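Long-range contact in small TOPRIM domain protein (Geobacillus stearothermophilus, PDB 2FCJ), which is of unknown function but carries a Toprim domain, as found in topoisomerases and primases, and so may act on nucleic acids: residues Thr35-Glu49 / Lys65-Ala77. Numbering follows the deposited sequence.
Sequences TISDARLEELADELE and KLRRQFRRMFPEA
Q69 reaches across to the start of helix 38-47 and ties it to helix 61-73. Extended from a CG anti to the backbone N (chi1 -172°), its chain brings the amide to the backbone of I36. NE2 spends both hydrogens here: one goes almost straight to I36 O (2.8 Å, 170°), the other to the anti lone pair of D38 OD1 at 3.0 Å. OE1 takes a bond from a water that accepts from I36 N, so glutamine suits a site facing the N-H (through a water) and the C=O of one residue. R72 grips D38 in an end-on, two-nitrogen salt bridge: NH2 meets OD1 on the syn side, and NH1 meets OD2 at 2.9 Å from above the carboxylate plane. OD1 thus accepts from both Q69 and R72, a double role that suits aspartate. With an alanine here, the R72 guanidinium is likely to lose its carboxylate mate and one Q69 N-H its acceptor.

M73, unbranched and flexible, follows the same aspartate: CB packs on L41 CD2 (3.6 Å), CG lies 3.8 Å from D38 OD1, SD 3.9 Å from D38 CG, and the chain, bent at chi2 and chi3, lays CE 3.3 Å from D38 O and against E42 CB.

Past this polar end, L41 sets CD1 over the face of F70 in a CH-pi contact and at the edge of F74. A45, small enough to admit a flat ring, puts CB over one face of F74, 3.7 Å from the ring centroid; A77 CB covers the opposite face. F70 and F74, like L44 and L48, also touch strands 6-10 and 52-56, so both segments, the axes of 38-47 and 65-73 crossing at -57°, rest on the parallel sheet. The chemistry is thus graded: a charged, directional network fixes one end, and apolar packing takes over toward the helices' C-terminal ends.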
loop_
_atom_site.group_PDB
_atom_site.type_symbol
_atom_site.label_atom_id
_atom_site.label_comp_id
_atom_site.label_asym_id
_atom_site.label_seq_id
_atom_site.Cartn_x
_atom_site.Cartn_y
_atom_site.Cartn_z
ATOM N N THR A 35 -11.406 3.978 -7.806
ATOM C CA THR A 35 -12.156 4.492 -6.667
ATOM C C THR A 35 -12.846 3.371 -5.904
ATOM O O THR A 35 -13.165 2.322 -6.463
ATOM C CB THR A 35 -13.211 5.519 -7.104
ATOM O OG1 THR A 35 -14.131 4.898 -8.011
ATOM C CG2 THR A 35 -12.545 6.701 -7.784
ATOM N N ILE A 36 -13.086 3.614 -4.620
ATOM C CA ILE A 36 -13.770 2.669 -3.748
ATOM C C ILE A 36 -14.824 3.453 -2.977
ATOM O O ILE A 36 -14.584 4.589 -2.568
ATOM C CB ILE A 36 -12.780 1.996 -2.756
ATOM C CG1 ILE A 36 -13.518 1.097 -1.758
ATOM C CG2 ILE A 36 -11.956 3.048 -2.015
ATOM C CD1 ILE A 36 -12.615 0.092 -1.031
ATOM N N SER A 37 -16.022 2.895 -2.864
ATOM C CA SER A 37 -17.077 3.600 -2.165
ATOM C C SER A 37 -16.762 3.717 -0.688
ATOM O O SER A 37 -16.073 2.867 -0.093
ATOM C CB SER A 37 -18.402 2.869 -2.316
ATOM O OG SER A 37 -18.337 1.617 -1.658
ATOM N N ASP A 38 -17.332 4.739 -0.072
ATOM C CA ASP A 38 -17.233 4.874 1.367
ATOM C C ASP A 38 -17.666 3.581 2.058
ATOM O O ASP A 38 -17.056 3.161 3.037
ATOM C CB ASP A 38 -18.101 6.024 1.867
ATOM C CG ASP A 38 -17.522 7.396 1.556
ATOM O OD1 ASP A 38 -16.384 7.522 1.049
ATOM O OD2 ASP A 38 -18.204 8.376 1.926
ATOM N N ALA A 39 -18.780 3.001 1.628
ATOM C CA ALA A 39 -19.313 1.820 2.303
ATOM C C ALA A 39 -18.360 0.626 2.217
ATOM O O ALA A 39 -18.171 -0.103 3.192
ATOM C CB ALA A 39 -20.679 1.451 1.733
ATOM N N ARG A 40 -17.751 0.417 1.056
ATOM C CA ARG A 40 -16.761 -0.654 0.933
ATOM C C ARG A 40 -15.522 -0.387 1.793
ATOM O O ARG A 40 -14.979 -1.285 2.432
ATOM C CB ARG A 40 -16.369 -0.878 -0.535
ATOM C CG ARG A 40 -17.477 -1.446 -1.419
ATOM C CD ARG A 40 -16.970 -1.699 -2.836
ATOM N NE ARG A 40 -15.823 -2.603 -2.845
ATOM C CZ ARG A 40 -15.878 -3.881 -3.206
ATOM N NH1 ARG A 40 -14.786 -4.633 -3.163
ATOM N NH2 ARG A 40 -17.027 -4.407 -3.615
ATOM N N LEU A 41 -15.123 0.875 1.882
ATOM C CA LEU A 41 -14.010 1.249 2.746
ATOM C C LEU A 41 -14.327 1.032 4.220
ATOM O O LEU A 41 -13.491 0.544 4.963
ATOM C CB LEU A 41 -13.628 2.702 2.486
ATOM C CG LEU A 41 -12.286 3.134 3.056
ATOM C CD1 LEU A 41 -11.209 2.102 2.722
ATOM C CD2 LEU A 41 -11.904 4.496 2.524
ATOM N N GLU A 42 -15.527 1.408 4.648
ATOM C CA GLU A 42 -15.942 1.159 6.022
ATOM C C GLU A 42 -15.929 -0.333 6.325
ATOM O O GLU A 42 -15.476 -0.749 7.393
ATOM C CB GLU A 42 -17.340 1.732 6.289
ATOM C CG GLU A 42 -17.893 1.463 7.686
ATOM C CD GLU A 42 -19.270 2.061 7.898
ATOM O OE1 GLU A 42 -19.884 2.508 6.908
ATOM O OE2 GLU A 42 -19.738 2.076 9.055
ATOM N N GLU A 43 -16.457 -1.141 5.408
ATOM C CA GLU A 43 -16.445 -2.589 5.578
ATOM C C GLU A 43 -15.022 -3.103 5.727
ATOM O O GLU A 43 -14.741 -3.938 6.590
ATOM C CB GLU A 43 -17.095 -3.266 4.376
ATOM C CG GLU A 43 -18.602 -3.184 4.339
ATOM C CD GLU A 43 -19.192 -4.080 3.263
ATOM O OE1 GLU A 43 -18.409 -4.672 2.489
ATOM O OE2 GLU A 43 -20.430 -4.206 3.204
ATOM N N LEU A 44 -14.141 -2.643 4.847
ATOM C CA LEU A 44 -12.742 -3.023 4.926
ATOM C C LEU A 44 -12.127 -2.639 6.273
ATOM O O LEU A 44 -11.425 -3.433 6.885
ATOM C CB LEU A 44 -11.974 -2.370 3.785
ATOM C CG LEU A 44 -10.527 -2.795 3.588
ATOM C CD1 LEU A 44 -10.465 -4.282 3.275
ATOM C CD2 LEU A 44 -9.930 -1.964 2.459
ATOM N N ALA A 45 -12.361 -1.407 6.721
ATOM C CA ALA A 45 -11.840 -0.960 8.013
ATOM C C ALA A 45 -12.323 -1.871 9.129
ATOM O O ALA A 45 -11.567 -2.220 10.050
ATOM C CB ALA A 45 -12.235 0.497 8.290
ATOM N N ASP A 46 -13.603 -2.223 9.077
ATOM C CA ASP A 46 -14.173 -3.116 10.074
ATOM C C ASP A 46 -13.463 -4.469 10.051
ATOM O O ASP A 46 -13.075 -5.013 11.097
ATOM C CB ASP A 46 -15.670 -3.310 9.819
ATOM C CG ASP A 46 -16.508 -2.110 10.254
ATOM O OD1 ASP A 46 -15.983 -1.239 10.981
ATOM O OD2 ASP A 46 -17.713 -2.077 9.920
ATOM N N GLU A 47 -13.312 -5.026 8.855
ATOM C CA GLU A 47 -12.673 -6.324 8.697
ATOM C C GLU A 47 -11.231 -6.294 9.180
ATOM O O GLU A 47 -10.749 -7.273 9.765
ATOM C CB GLU A 47 -12.721 -6.772 7.237
ATOM C CG GLU A 47 -14.095 -7.208 6.754
ATOM C CD GLU A 47 -14.111 -7.466 5.264
ATOM O OE1 GLU A 47 -13.255 -6.889 4.560
ATOM O OE2 GLU A 47 -14.977 -8.236 4.799
ATOM N N LEU A 48 -10.578 -5.148 9.015
ATOM C CA LEU A 48 -9.147 -5.061 9.284
ATOM C C LEU A 48 -8.825 -4.524 10.679
ATOM O O LEU A 48 -7.674 -4.228 10.977
ATOM C CB LEU A 48 -8.438 -4.237 8.205
ATOM C CG LEU A 48 -8.444 -4.887 6.814
ATOM C CD1 LEU A 48 -7.820 -3.974 5.772
ATOM C CD2 LEU A 48 -7.825 -6.282 6.795
ATOM N N GLU A 49 -9.822 -4.439 11.554
ATOM C CA GLU A 49 -9.525 -4.074 12.940
ATOM C C GLU A 49 -8.494 -5.023 13.540
ATOM O O GLU A 49 -8.631 -6.245 13.438
ATOM C CB GLU A 49 -10.792 -4.049 13.804
ATOM C CG GLU A 49 -10.529 -3.854 15.302
ATOM C CD GLU A 49 -9.786 -2.567 15.637
ATOM O OE1 GLU A 49 -10.078 -1.527 15.010
ATOM O OE2 GLU A 49 -8.967 -2.584 16.589
ATOM N N LYS A 65 -6.673 12.076 -3.696
ATOM C CA LYS A 65 -8.104 11.863 -3.478
ATOM C C LYS A 65 -8.353 10.622 -2.613
ATOM O O LYS A 65 -9.202 10.612 -1.715
ATOM C CB LYS A 65 -8.819 11.696 -4.819
ATOM C CG LYS A 65 -10.330 11.586 -4.720
ATOM C CD LYS A 65 -10.998 12.007 -6.030
ATOM C CE LYS A 65 -11.008 10.855 -7.033
ATOM N NZ LYS A 65 -12.037 11.048 -8.104
ATOM N N LEU A 66 -7.651 9.546 -2.934
ATOM C CA LEU A 66 -7.761 8.325 -2.171
ATOM C C LEU A 66 -7.232 8.520 -0.757
ATOM O O LEU A 66 -7.865 8.119 0.206
ATOM C CB LEU A 66 -6.994 7.220 -2.884
ATOM C CG LEU A 66 -7.189 5.808 -2.343
ATOM C CD1 LEU A 66 -8.658 5.389 -2.451
ATOM C CD2 LEU A 66 -6.313 4.839 -3.125
ATOM N N ARG A 67 -6.123 9.230 -0.624
ATOM C CA ARG A 67 -5.627 9.512 0.722
ATOM C C ARG A 67 -6.634 10.305 1.539
ATOM O O ARG A 67 -6.826 10.039 2.732
ATOM C CB ARG A 67 -4.306 10.264 0.688
ATOM C CG ARG A 67 -3.159 9.435 0.180
ATOM C CD ARG A 67 -1.863 10.107 0.522
ATOM N NE ARG A 67 -0.765 9.496 -0.202
ATOM C CZ ARG A 67 -0.187 8.354 0.160
ATOM N NH1 ARG A 67 -0.583 7.724 1.259
ATOM N NH2 ARG A 67 0.811 7.861 -0.567
ATOM N N ARG A 68 -7.273 11.288 0.918
ATOM C CA ARG A 68 -8.234 12.114 1.619
ATOM C C ARG A 68 -9.421 11.284 2.094
ATOM O O ARG A 68 -9.890 11.442 3.224
ATOM C CB ARG A 68 -8.715 13.242 0.713
ATOM C CG ARG A 68 -9.594 14.228 1.463
ATOM C CD ARG A 68 -9.926 15.430 0.615
ATOM N NE ARG A 68 -10.363 15.012 -0.707
ATOM C CZ ARG A 68 -10.320 15.779 -1.790
ATOM N NH1 ARG A 68 -9.897 17.035 -1.709
ATOM N NH2 ARG A 68 -10.739 15.296 -2.948
ATOM N N GLN A 69 -9.880 10.375 1.237
ATOM C CA GLN A 69 -10.972 9.483 1.608
ATOM C C GLN A 69 -10.567 8.627 2.804
ATOM O O GLN A 69 -11.354 8.418 3.737
ATOM C CB GLN A 69 -11.349 8.597 0.431
ATOM C CG GLN A 69 -12.587 7.794 0.697
ATOM C CD GLN A 69 -12.879 6.820 -0.400
ATOM O OE1 GLN A 69 -11.997 6.468 -1.193
ATOM N NE2 GLN A 69 -14.123 6.355 -0.448
ATOM N N PHE A 70 -9.350 8.099 2.762
ATOM C CA PHE A 70 -8.867 7.272 3.857
ATOM C C PHE A 70 -8.747 8.043 5.166
ATOM O O PHE A 70 -8.995 7.493 6.232
ATOM C CB PHE A 70 -7.536 6.591 3.508
ATOM C CG PHE A 70 -7.698 5.256 2.814
ATOM C CD1 PHE A 70 -8.255 5.168 1.552
ATOM C CD2 PHE A 70 -7.334 4.077 3.442
ATOM C CE1 PHE A 70 -8.412 3.928 0.913
ATOM C CE2 PHE A 70 -7.486 2.845 2.806
ATOM C CZ PHE A 70 -8.028 2.782 1.547
ATOM N N ARG A 71 -8.294 9.290 5.105
ATOM C CA ARG A 71 -8.148 10.064 6.333
ATOM C C ARG A 71 -9.500 10.253 7.022
ATOM O O ARG A 71 -9.585 10.274 8.257
ATOM C CB ARG A 71 -7.468 11.400 6.047
ATOM C CG ARG A 71 -5.981 11.280 5.763
ATOM C CD ARG A 71 -5.290 12.613 5.959
ATOM N NE ARG A 71 -5.861 13.612 5.065
ATOM C CZ ARG A 71 -5.425 13.839 3.832
ATOM N NH1 ARG A 71 -4.384 13.164 3.368
ATOM N NH2 ARG A 71 -5.997 14.781 3.086
ATOM N N ARG A 72 -10.560 10.273 6.207
ATOM C CA ARG A 72 -11.932 10.453 6.687
ATOM C C ARG A 72 -12.569 9.122 7.118
ATOM O O ARG A 72 -13.207 9.046 8.168
ATOM C CB ARG A 72 -12.768 11.149 5.605
ATOM C CG ARG A 72 -14.260 11.294 5.917
ATOM C CD ARG A 72 -14.994 12.129 4.855
ATOM N NE ARG A 72 -14.802 11.611 3.500
ATOM C CZ ARG A 72 -15.535 10.642 2.949
ATOM N NH1 ARG A 72 -16.535 10.101 3.631
ATOM N NH2 ARG A 72 -15.280 10.225 1.711
ATOM N N MET A 73 -12.403 8.083 6.301
ATOM C CA MET A 73 -13.118 6.802 6.507
ATOM C C MET A 73 -12.309 5.728 7.261
ATOM O O MET A 73 -12.879 4.783 7.812
ATOM C CB MET A 73 -13.574 6.228 5.155
ATOM C CG MET A 73 -14.569 7.089 4.384
ATOM S SD MET A 73 -16.170 7.205 5.204
ATOM C CE MET A 73 -16.607 5.470 5.417
ATOM N N PHE A 74 -10.986 5.808 7.167
ATOM C CA PHE A 74 -10.138 4.701 7.620
ATOM C C PHE A 74 -8.873 5.300 8.212
ATOM O O PHE A 74 -7.782 5.076 7.710
ATOM C CB PHE A 74 -9.815 3.818 6.419
ATOM C CG PHE A 74 -9.293 2.427 6.769
ATOM C CD1 PHE A 74 -8.959 2.064 8.075
ATOM C CD2 PHE A 74 -9.107 1.493 5.759
ATOM C CE1 PHE A 74 -8.459 0.768 8.354
ATOM C CE2 PHE A 74 -8.605 0.233 6.035
ATOM C CZ PHE A 74 -8.299 -0.131 7.331
ATOM N N PRO A 75 -9.016 6.083 9.282
ATOM C CA PRO A 75 -7.881 6.803 9.861
ATOM C C PRO A 75 -6.805 5.866 10.436
ATOM O O PRO A 75 -5.664 6.279 10.614
ATOM C CB PRO A 75 -8.546 7.642 10.964
ATOM C CG PRO A 75 -9.810 6.898 11.293
ATOM C CD PRO A 75 -10.283 6.394 9.974
ATOM N N GLU A 76 -7.151 4.594 10.609
ATOM C CA GLU A 76 -6.251 3.610 11.210
ATOM C C GLU A 76 -5.125 3.276 10.263
ATOM O O GLU A 76 -4.071 2.803 10.703
ATOM C CB GLU A 76 -7.020 2.320 11.540
ATOM C CG GLU A 76 -8.035 2.462 12.640
ATOM C CD GLU A 76 -9.446 2.654 12.126
ATOM O OE1 GLU A 76 -9.645 3.292 11.065
ATOM O OE2 GLU A 76 -10.379 2.184 12.795
ATOM N N ALA A 77 -5.372 3.452 8.967
ATOM C CA ALA A 77 -4.403 3.079 7.954
ATOM C C ALA A 77 -3.259 4.072 7.926
ATOM O O ALA A 77 -3.475 5.292 7.848
ATOM C CB ALA A 77 -5.069 3.006 6.591
HETATM O O HOH W 1 -12.104 6.380 -3.823
HETATM O O HOH W 2 -10.285 1.476 15.296
#